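Long-range contact in CRP-like protein Clp (Xanthomonas campestris pv. campestris, PDB 3IWZ), which regulates virulence factor production as a homodimeric, c-di-GMP-responsive transcription factor that activates or represses many genes of the diffusible signal factor pathway: residues Gly61-Ile66 and Cys108-Ile113. Sequence-based numbering, arbitrary orientation.
Sequences GSVSII and CELAEI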
ATOM      1  N   GLY D  61      11.241   4.600 -19.712  1.00 34.41           N
ATOM      2  CA  GLY D  61      11.299   5.744 -18.835  1.00 34.80           C
ATOM      3  C   GLY D  61      11.118   5.368 -17.382  1.00 35.18           C
ATOM      4  O   GLY D  61      10.925   4.207 -17.019  1.00 31.20           O
ATOM      5  N   SER D  62      11.187   6.386 -16.543  1.00 37.27           N
ATOM      6  CA  SER D  62      11.051   6.210 -15.115  1.00 38.20           C
ATOM      7  C   SER D  62      10.025   7.241 -14.636  1.00 38.18           C
ATOM      8  O   SER D  62      10.079   8.411 -15.028  1.00 38.16           O
ATOM      9  CB  SER D  62      12.418   6.430 -14.451  1.00 38.29           C
ATOM     10  OG  SER D  62      12.420   6.071 -13.082  1.00 42.24           O
ATOM     11  N   VAL D  63       9.079   6.784 -13.820  1.00 37.66           N
ATOM     12  CA  VAL D  63       8.043   7.639 -13.258  1.00 36.52           C
ATOM     13  C   VAL D  63       8.017   7.481 -11.743  1.00 36.85           C
ATOM     14  O   VAL D  63       8.649   6.588 -11.174  1.00 38.84           O
ATOM     15  CB  VAL D  63       6.634   7.285 -13.802  1.00 36.08           C
ATOM     16  CG1 VAL D  63       6.568   7.525 -15.313  1.00 33.12           C
ATOM     17  CG2 VAL D  63       6.305   5.842 -13.479  1.00 34.14           C
ATOM     18  N   SER D  64       7.291   8.361 -11.078  1.00 34.85           N
ATOM     19  CA  SER D  64       7.195   8.277  -9.640  1.00 34.34           C
ATOM     20  C   SER D  64       5.729   8.453  -9.276  1.00 33.14           C
ATOM     21  O   SER D  64       4.991   9.132  -9.986  1.00 30.60           O
ATOM     22  CB  SER D  64       8.035   9.376  -8.984  1.00 33.53           C
ATOM     23  OG  SER D  64       7.474  10.656  -9.225  1.00 37.21           O
ATOM     24  N   ILE D  65       5.310   7.808  -8.193  1.00 31.63           N
ATOM     25  CA  ILE D  65       3.939   7.936  -7.709  1.00 30.79           C
ATOM     26  C   ILE D  65       4.081   8.746  -6.429  1.00 30.42           C
ATOM     27  O   ILE D  65       4.776   8.333  -5.502  1.00 31.48           O
ATOM     28  CB  ILE D  65       3.295   6.577  -7.381  1.00 27.88           C
ATOM     29  CG1 ILE D  65       3.161   5.725  -8.649  1.00 28.91           C
ATOM     30  CG2 ILE D  65       1.933   6.791  -6.740  1.00 25.49           C
ATOM     31  CD1 ILE D  65       2.196   6.266  -9.680  1.00 35.31           C
ATOM     32  N   ILE D  66       3.432   9.902  -6.388  1.00 30.47           N
ATOM     33  CA  ILE D  66       3.526  10.778  -5.236  1.00 30.75           C
ATOM     34  C   ILE D  66       2.163  11.074  -4.622  1.00 34.46           C
ATOM     35  O   ILE D  66       1.169  11.222  -5.331  1.00 34.36           O
ATOM     36  CB  ILE D  66       4.201  12.117  -5.639  1.00 29.15           C
ATOM     37  CG1 ILE D  66       5.378  11.839  -6.579  1.00 29.87           C
ATOM     38  CG2 ILE D  66       4.695  12.854  -4.392  1.00 27.49           C
ATOM     39  CD1 ILE D  66       6.215  13.066  -6.922  1.00 32.38           C
ATOM     40  N   CYS D 108       9.775   9.765 -20.955  1.00 43.14           N
ATOM     41  CA  CYS D 108       9.089   8.474 -20.958  1.00 43.86           C
ATOM     42  C   CYS D 108       8.162   8.198 -22.121  1.00 41.99           C
ATOM     43  O   CYS D 108       7.639   9.110 -22.755  1.00 43.17           O
ATOM     44  CB  CYS D 108       8.255   8.313 -19.674  1.00 45.16           C
ATOM     45  SG  CYS D 108       9.163   8.384 -18.133  1.00 48.78           S
ATOM     46  N   GLU D 109       7.953   6.911 -22.373  1.00 41.49           N
ATOM     47  CA  GLU D 109       7.031   6.458 -23.400  1.00 42.25           C
ATOM     48  C   GLU D 109       5.977   5.688 -22.598  1.00 40.88           C
ATOM     49  O   GLU D 109       6.296   4.705 -21.935  1.00 40.46           O
ATOM     50  CB  GLU D 109       7.716   5.515 -24.394  1.00 42.60           C
ATOM     51  CG  GLU D 109       7.338   5.802 -25.841  1.00 47.07           C
ATOM     52  CD  GLU D 109       7.195   4.554 -26.689  1.00 48.66           C
ATOM     53  OE1 GLU D 109       8.145   3.740 -26.727  1.00 50.20           O
ATOM     54  OE2 GLU D 109       6.131   4.397 -27.326  1.00 47.34           O
ATOM     55  N   LEU D 110       4.736   6.159 -22.625  1.00 41.03           N
ATOM     56  CA  LEU D 110       3.664   5.499 -21.889  1.00 40.83           C
ATOM     57  C   LEU D 110       2.523   5.145 -22.822  1.00 41.59           C
ATOM     58  O   LEU D 110       2.085   5.970 -23.618  1.00 41.91           O
ATOM     59  CB  LEU D 110       3.126   6.409 -20.776  1.00 39.16           C
ATOM     60  CG  LEU D 110       4.126   6.965 -19.754  1.00 38.99           C
ATOM     61  CD1 LEU D 110       3.396   7.833 -18.750  1.00 37.15           C
ATOM     62  CD2 LEU D 110       4.841   5.830 -19.053  1.00 37.37           C
ATOM     63  N   ALA D 111       2.047   3.912 -22.726  1.00 43.20           N
ATOM     64  CA  ALA D 111       0.937   3.464 -23.544  1.00 45.40           C
ATOM     65  C   ALA D 111      -0.304   3.532 -22.666  1.00 46.92           C
ATOM     66  O   ALA D 111      -0.349   2.900 -21.614  1.00 51.33           O
ATOM     67  CB  ALA D 111       1.173   2.035 -24.014  1.00 45.54           C
ATOM     68  N   GLU D 112      -1.303   4.302 -23.084  1.00 47.08           N
ATOM     69  CA  GLU D 112      -2.526   4.417 -22.307  1.00 47.20           C
ATOM     70  C   GLU D 112      -3.730   3.772 -22.988  1.00 47.39           C
ATOM     71  O   GLU D 112      -3.795   3.677 -24.217  1.00 46.62           O
ATOM     72  CB  GLU D 112      -2.836   5.889 -21.991  1.00 48.45           C
ATOM     73  CG  GLU D 112      -3.017   6.789 -23.199  1.00 52.12           C
ATOM     74  CD  GLU D 112      -3.633   8.135 -22.839  1.00 53.61           C
ATOM     75  OE1 GLU D 112      -3.635   9.033 -23.708  1.00 55.38           O
ATOM     76  OE2 GLU D 112      -4.125   8.296 -21.697  1.00 52.37           O
ATOM     77  N   ILE D 113      -4.668   3.315 -22.164  1.00 47.23           N
ATOM     78  CA  ILE D 113      -5.899   2.686 -22.630  1.00 47.92           C
ATOM     79  C   ILE D 113      -6.984   2.919 -21.584  1.00 47.48           C
ATOM     80  O   ILE D 113      -6.749   2.763 -20.378  1.00 47.42           O
ATOM     81  CB  ILE D 113      -5.726   1.163 -22.850  1.00 47.44           C
ATOM     82  CG1 ILE D 113      -6.954   0.609 -23.583  1.00 46.00           C
ATOM     83  CG2 ILE D 113      -5.562   0.447 -21.504  1.00 45.84           C
ATOM     84  CD1 ILE D 113      -6.764  -0.793 -24.131  1.00 45.09           C
TER
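C108 meets G61, S62 and V63 at a corner of the beta roll of the cyclic nucleotide-binding domain. Strand 63-68 belongs to one four-stranded antiparallel sheet of the roll, and strand 108-114 to the other. The links 59-62 and 105-107 each carry the chain from one sheet to the other, and they pass close together here. The CA atoms of G61 and C108 are 4.1 Å apart. From there the segments diverge, so the contact is confined to their first residues.

Thiol against backbone carries most of it. The C108 side chain points toward segment 61-66, with SG anti to its own carbonyl carbon (chi1 -60°). SG lies 3.5 Å from G61 CA. A CB on G61 would run into this sulphur. At phi 108° it would also be jammed against the carbonyl O of the residue before, so both the contact and the backbone call for glycine. SG also lies 3.3 Å from S62 N. That N-H is hydrogen-bonded to T106 OG1, in the neighbouring link. The S62 side chain points away from segment 108-113, and its OG is hydrogen-bonded to R105 NH1.

Apolar contacts continue the packing into the roll. V63 points its side chain toward segment 108-113, and CG1 touches C108 SG at 3.9 Å. CG1 stands anti to the V63 carbonyl carbon (chi1 -63°). The same methyl approaches L110 CD2 at 4.5 Å, a looser contact. V63 and L110 both also pack on V58 of strand 54-58, which pairs with strand 108-114. L102 and F80 flank V63 from its own sheet. V63, C108 and L110 are all buried, and together they join the interior surfaces of the two sheets.

The shortest approach between the segments is C108 SG to S62 O, at 3.2 Å.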